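Local coordinates for protein ferredoxin (Thermus aquaticus, PDB 1H98) that transfers electrons in a wide variety of metabolic reactions, carrying one [3Fe-4S] and one [4Fe-4S] cluster as a seven-iron ferredoxin, at residues A[3-9]-A[64-70]. Residues are numbered along the deposited sequence; the frame is centred on the assembly and turned at random.
Sequences VICEPCI and WKSYIEK. Unlike the reference sequence in segment 3-9: Glu6 (reference Gln). With F3S (Fe3-s4 cluster), chain C.
In this seven-iron ferredoxin, the loop delivering the first cysteine ligand of the [3Fe-4S] cluster is covered by Trp64 and by Tyr67 of the C-terminal helix 66-74. Strand residues Val3 and Ile4 lead through Cys5 into a 3-10 turn at 6-8, where Ile9 N hydrogen-bonds to Glu6 O (3.0 Å). Cys8, chi1 t, binds the cluster, its SG 2.2 Å from FE3. In 64-70, Tyr67 N hydrogen-bonds to Trp64 O (2.9 Å) and Ile68 N to Lys65 O (3.1 Å). CA atoms pair Val3 with Ile68 (6.1 Å) and Cys5 with Tyr67 (5.5 Å); the two segments together bury 483 Å². Two aromatic residues, both chi1 m, make most of the contact. Trp64 offers one indole face to the turn in two CH-pi contacts: Glu6 CB lies 3.8 Å from its five-membered-ring centroid and Pro7 CD 3.9 Å from its six-membered-ring centroid, each 23° off the normal. The Tyr67 ring lies with one face against the backbone at Cys5 and Glu6, its CG 3.8 Å from Cys5 CA, while Tyr67 OH is hydrogen-bonded to Glu6 OE1 (3.0 Å) and Ile9 CD1 sits at the ring edge, 4.1 Å from CE2. Val3 CG2 meets Ile68 CG1 at 4.1 Å. Lys70 NZ hydrogen-bonds to Gln31 OE1 and forms a salt bridge with Asp30 OD2; Asn71 ND2 hydrogen-bonds to both Ile4 O and Tyr67 O. Helix 66-74 thus flanks strand 2-4, which pairs antiparallel with 54-56.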
ATOM      1  N   VAL A   3      -4.282   0.884  -0.160  1.00 12.02           N
ATOM      2  CA  VAL A   3      -3.495   1.074   1.052  1.00 11.91           C
ATOM      3  C   VAL A   3      -2.685  -0.165   1.420  1.00 12.01           C
ATOM      4  O   VAL A   3      -3.198  -1.278   1.346  1.00 13.18           O
ATOM      5  CB  VAL A   3      -4.449   1.417   2.242  1.00 11.28           C
ATOM      6  CG1 VAL A   3      -3.667   1.624   3.532  1.00 13.14           C
ATOM      7  CG2 VAL A   3      -5.287   2.667   1.916  1.00 13.27           C
ATOM      8  N   ILE A   4      -1.417   0.025   1.784  1.00 11.62           N
ATOM      9  CA  ILE A   4      -0.573  -1.097   2.197  1.00 12.47           C
ATOM     10  C   ILE A   4      -0.738  -1.232   3.709  1.00 13.20           C
ATOM     11  O   ILE A   4      -0.461  -0.293   4.470  1.00 12.93           O
ATOM     12  CB  ILE A   4       0.927  -0.885   1.830  1.00 12.31           C
ATOM     13  CG1 ILE A   4       1.098  -0.894   0.305  1.00 12.32           C
ATOM     14  CG2 ILE A   4       1.783  -1.968   2.482  1.00 10.20           C
ATOM     15  CD1 ILE A   4       2.520  -0.685  -0.173  1.00  9.40           C
ATOM     16  N   CYS A   5      -1.218  -2.391   4.139  1.00 12.09           N
ATOM     17  CA  CYS A   5      -1.464  -2.629   5.549  1.00 12.87           C
ATOM     18  C   CYS A   5      -0.374  -3.407   6.283  1.00 14.70           C
ATOM     19  O   CYS A   5       0.709  -3.659   5.745  1.00 15.36           O
ATOM     20  CB  CYS A   5      -2.846  -3.269   5.728  1.00 12.97           C
ATOM     21  SG  CYS A   5      -4.193  -2.267   5.014  1.00 15.07           S
ATOM     22  N   GLU A   6      -0.697  -3.817   7.505  1.00 14.32           N
ATOM     23  CA  GLU A   6       0.209  -4.531   8.398  1.00 15.75           C
ATOM     24  C   GLU A   6       1.135  -5.645   7.895  1.00 14.78           C
ATOM     25  O   GLU A   6       2.322  -5.645   8.219  1.00 15.54           O
ATOM     26  CB  GLU A   6      -0.583  -5.038   9.600  1.00 18.07           C
ATOM     27  CG  GLU A   6       0.270  -5.627  10.696  1.00 24.90           C
ATOM     28  CD  GLU A   6      -0.474  -5.702  12.008  1.00 32.23           C
ATOM     29  OE1 GLU A   6      -0.821  -4.627  12.561  1.00 35.06           O
ATOM     30  OE2 GLU A   6      -0.709  -6.836  12.480  1.00 36.24           O
ATOM     31  N   PRO A   7       0.622  -6.594   7.092  1.00 13.15           N
ATOM     32  CA  PRO A   7       1.464  -7.692   6.594  1.00 14.50           C
ATOM     33  C   PRO A   7       2.797  -7.325   5.920  1.00 14.69           C
ATOM     34  O   PRO A   7       3.721  -8.143   5.884  1.00 14.71           O
ATOM     35  CB  PRO A   7       0.524  -8.427   5.634  1.00 15.02           C
ATOM     36  CG  PRO A   7      -0.816  -8.191   6.239  1.00 11.86           C
ATOM     37  CD  PRO A   7      -0.750  -6.728   6.575  1.00 11.23           C
ATOM     38  N   CYS A   8       2.891  -6.111   5.386  1.00 14.54           N
ATOM     39  CA  CYS A   8       4.106  -5.655   4.708  1.00 15.25           C
ATOM     40  C   CYS A   8       5.271  -5.490   5.677  1.00 15.20           C
ATOM     41  O   CYS A   8       6.427  -5.691   5.300  1.00 15.95           O
ATOM     42  CB  CYS A   8       3.857  -4.319   3.986  1.00 13.09           C
ATOM     43  SG  CYS A   8       5.244  -3.715   2.964  1.00 12.80           S
ATOM     44  N   ILE A   9       4.960  -5.131   6.918  1.00 14.41           N
ATOM     45  CA  ILE A   9       5.977  -4.918   7.938  1.00 16.34           C
ATOM     46  C   ILE A   9       6.766  -6.196   8.189  1.00 17.74           C
ATOM     47  O   ILE A   9       6.197  -7.252   8.455  1.00 18.85           O
ATOM     48  CB  ILE A   9       5.346  -4.417   9.253  1.00 16.11           C
ATOM     49  CG1 ILE A   9       4.586  -3.113   9.000  1.00 14.57           C
ATOM     50  CG2 ILE A   9       6.426  -4.197  10.317  1.00 16.06           C
ATOM     51  CD1 ILE A   9       3.857  -2.583  10.219  1.00 14.91           C
ATOM     52  N   TRP A  64      -7.380  -2.885  10.610  1.00 17.83           N
ATOM     53  CA  TRP A  64      -6.246  -2.196  10.006  1.00 17.48           C
ATOM     54  C   TRP A  64      -6.539  -0.789   9.479  1.00 18.06           C
ATOM     55  O   TRP A  64      -5.726  -0.226   8.747  1.00 15.26           O
ATOM     56  CB  TRP A  64      -5.649  -3.056   8.888  1.00 16.67           C
ATOM     57  CG  TRP A  64      -4.954  -4.287   9.382  1.00 15.47           C
ATOM     58  CD1 TRP A  64      -4.474  -4.508  10.642  1.00 15.51           C
ATOM     59  CD2 TRP A  64      -4.669  -5.473   8.634  1.00 15.11           C
ATOM     60  NE1 TRP A  64      -3.913  -5.760  10.726  1.00 16.67           N
ATOM     61  CE2 TRP A  64      -4.020  -6.374   9.505  1.00 16.56           C
ATOM     62  CE3 TRP A  64      -4.904  -5.865   7.308  1.00 16.17           C
ATOM     63  CZ2 TRP A  64      -3.605  -7.646   9.096  1.00 14.95           C
ATOM     64  CZ3 TRP A  64      -4.492  -7.127   6.903  1.00 14.97           C
ATOM     65  CH2 TRP A  64      -3.851  -8.002   7.795  1.00 14.68           C
ATOM     66  N   LYS A  65      -7.650  -0.195   9.908  1.00 18.63           N
ATOM     67  CA  LYS A  65      -8.034   1.149   9.459  1.00 20.04           C
ATOM     68  C   LYS A  65      -6.952   2.194   9.692  1.00 17.33           C
ATOM     69  O   LYS A  65      -6.827   3.143   8.920  1.00 18.16           O
ATOM     70  CB  LYS A  65      -9.324   1.602  10.142  1.00 23.52           C
ATOM     71  CG  LYS A  65     -10.513   0.684   9.887  1.00 33.19           C
ATOM     72  CD  LYS A  65     -11.207   0.956   8.564  1.00 35.36           C
ATOM     73  CE  LYS A  65     -12.134   2.152   8.692  1.00 38.25           C
ATOM     74  NZ  LYS A  65     -12.968   2.396   7.479  1.00 40.85           N
ATOM     75  N   SER A  66      -6.163   2.012  10.744  1.00 16.49           N
ATOM     76  CA  SER A  66      -5.093   2.950  11.072  1.00 16.50           C
ATOM     77  C   SER A  66      -4.041   3.068   9.963  1.00 16.10           C
ATOM     78  O   SER A  66      -3.329   4.073   9.879  1.00 16.43           O
ATOM     79  CB  SER A  66      -4.411   2.546  12.380  1.00 17.90           C
ATOM     80  OG  SER A  66      -3.740   1.305  12.246  1.00 21.39           O
ATOM     81  N   TYR A  67      -3.935   2.044   9.118  1.00 13.56           N
ATOM     82  CA  TYR A  67      -2.962   2.070   8.037  1.00 13.14           C
ATOM     83  C   TYR A  67      -3.297   3.066   6.933  1.00 14.17           C
ATOM     84  O   TYR A  67      -2.415   3.486   6.181  1.00 14.84           O
ATOM     85  CB  TYR A  67      -2.724   0.666   7.488  1.00 12.64           C
ATOM     86  CG  TYR A  67      -1.880  -0.155   8.434  1.00 12.67           C
ATOM     87  CD1 TYR A  67      -2.469  -0.926   9.435  1.00 14.41           C
ATOM     88  CD2 TYR A  67      -0.484  -0.104   8.376  1.00 12.37           C
ATOM     89  CE1 TYR A  67      -1.693  -1.619  10.357  1.00 14.85           C
ATOM     90  CE2 TYR A  67       0.301  -0.790   9.296  1.00 12.55           C
ATOM     91  CZ  TYR A  67      -0.310  -1.544  10.282  1.00 14.70           C
ATOM     92  OH  TYR A  67       0.448  -2.207  11.214  1.00 17.35           O
ATOM     93  N   ILE A  68      -4.553   3.493   6.867  1.00 14.13           N
ATOM     94  CA  ILE A  68      -4.951   4.478   5.868  1.00 14.04           C
ATOM     95  C   ILE A  68      -4.199   5.781   6.182  1.00 15.50           C
ATOM     96  O   ILE A  68      -3.505   6.341   5.317  1.00 14.35           O
ATOM     97  CB  ILE A  68      -6.477   4.731   5.893  1.00 12.72           C
ATOM     98  CG1 ILE A  68      -7.229   3.462   5.477  1.00 13.61           C
ATOM     99  CG2 ILE A  68      -6.834   5.904   4.984  1.00 12.93           C
ATOM    100  CD1 ILE A  68      -8.733   3.514   5.727  1.00 13.70           C
ATOM    101  N   GLU A  69      -4.288   6.229   7.433  1.00 16.03           N
ATOM    102  CA  GLU A  69      -3.610   7.451   7.845  1.00 17.32           C
ATOM    103  C   GLU A  69      -2.091   7.286   7.836  1.00 16.44           C
ATOM    104  O   GLU A  69      -1.369   8.234   7.528  1.00 16.67           O
ATOM    105  CB  GLU A  69      -4.102   7.919   9.218  1.00 18.63           C
ATOM    106  CG  GLU A  69      -3.529   9.271   9.673  1.00 22.84           C
ATOM    107  CD  GLU A  69      -3.751  10.415   8.673  1.00 26.51           C
ATOM    108  OE1 GLU A  69      -4.747  10.394   7.918  1.00 26.98           O
ATOM    109  OE2 GLU A  69      -2.924  11.355   8.652  1.00 27.93           O
ATOM    110  N   LYS A  70      -1.607   6.088   8.159  1.00 14.97           N
ATOM    111  CA  LYS A  70      -0.167   5.831   8.147  1.00 14.35           C
ATOM    112  C   LYS A  70       0.405   6.051   6.745  1.00 14.41           C
ATOM    113  O   LYS A  70       1.432   6.708   6.588  1.00 15.32           O
ATOM    114  CB  LYS A  70       0.146   4.408   8.622  1.00 14.18           C
ATOM    115  CG  LYS A  70       1.636   4.158   8.781  1.00 15.03           C
ATOM    116  CD  LYS A  70       1.938   2.755   9.254  1.00 14.92           C
ATOM    117  CE  LYS A  70       3.444   2.564   9.407  1.00 16.75           C
ATOM    118  NZ  LYS A  70       3.808   1.185   9.830  1.00 16.69           N
TER
HETATM  119 FE1  F3S C 108       4.633  -4.632  -1.697  1.00 15.57          FE
HETATM  120 FE3  F3S C 108       4.980  -4.824   1.072  1.00 14.65          FE
HETATM  121 FE4  F3S C 108       3.593  -6.771  -0.326  1.00 16.02          FE
HETATM  122  S1  F3S C 108       6.536  -4.134  -0.479  1.00 20.88           S
HETATM  123  S2  F3S C 108       4.694  -6.824  -2.361  1.00 22.18           S
HETATM  124  S3  F3S C 108       2.958  -4.536  -0.086  1.00 20.81           S
HETATM  125  S4  F3S C 108       5.150  -7.100   1.332  1.00 21.17           S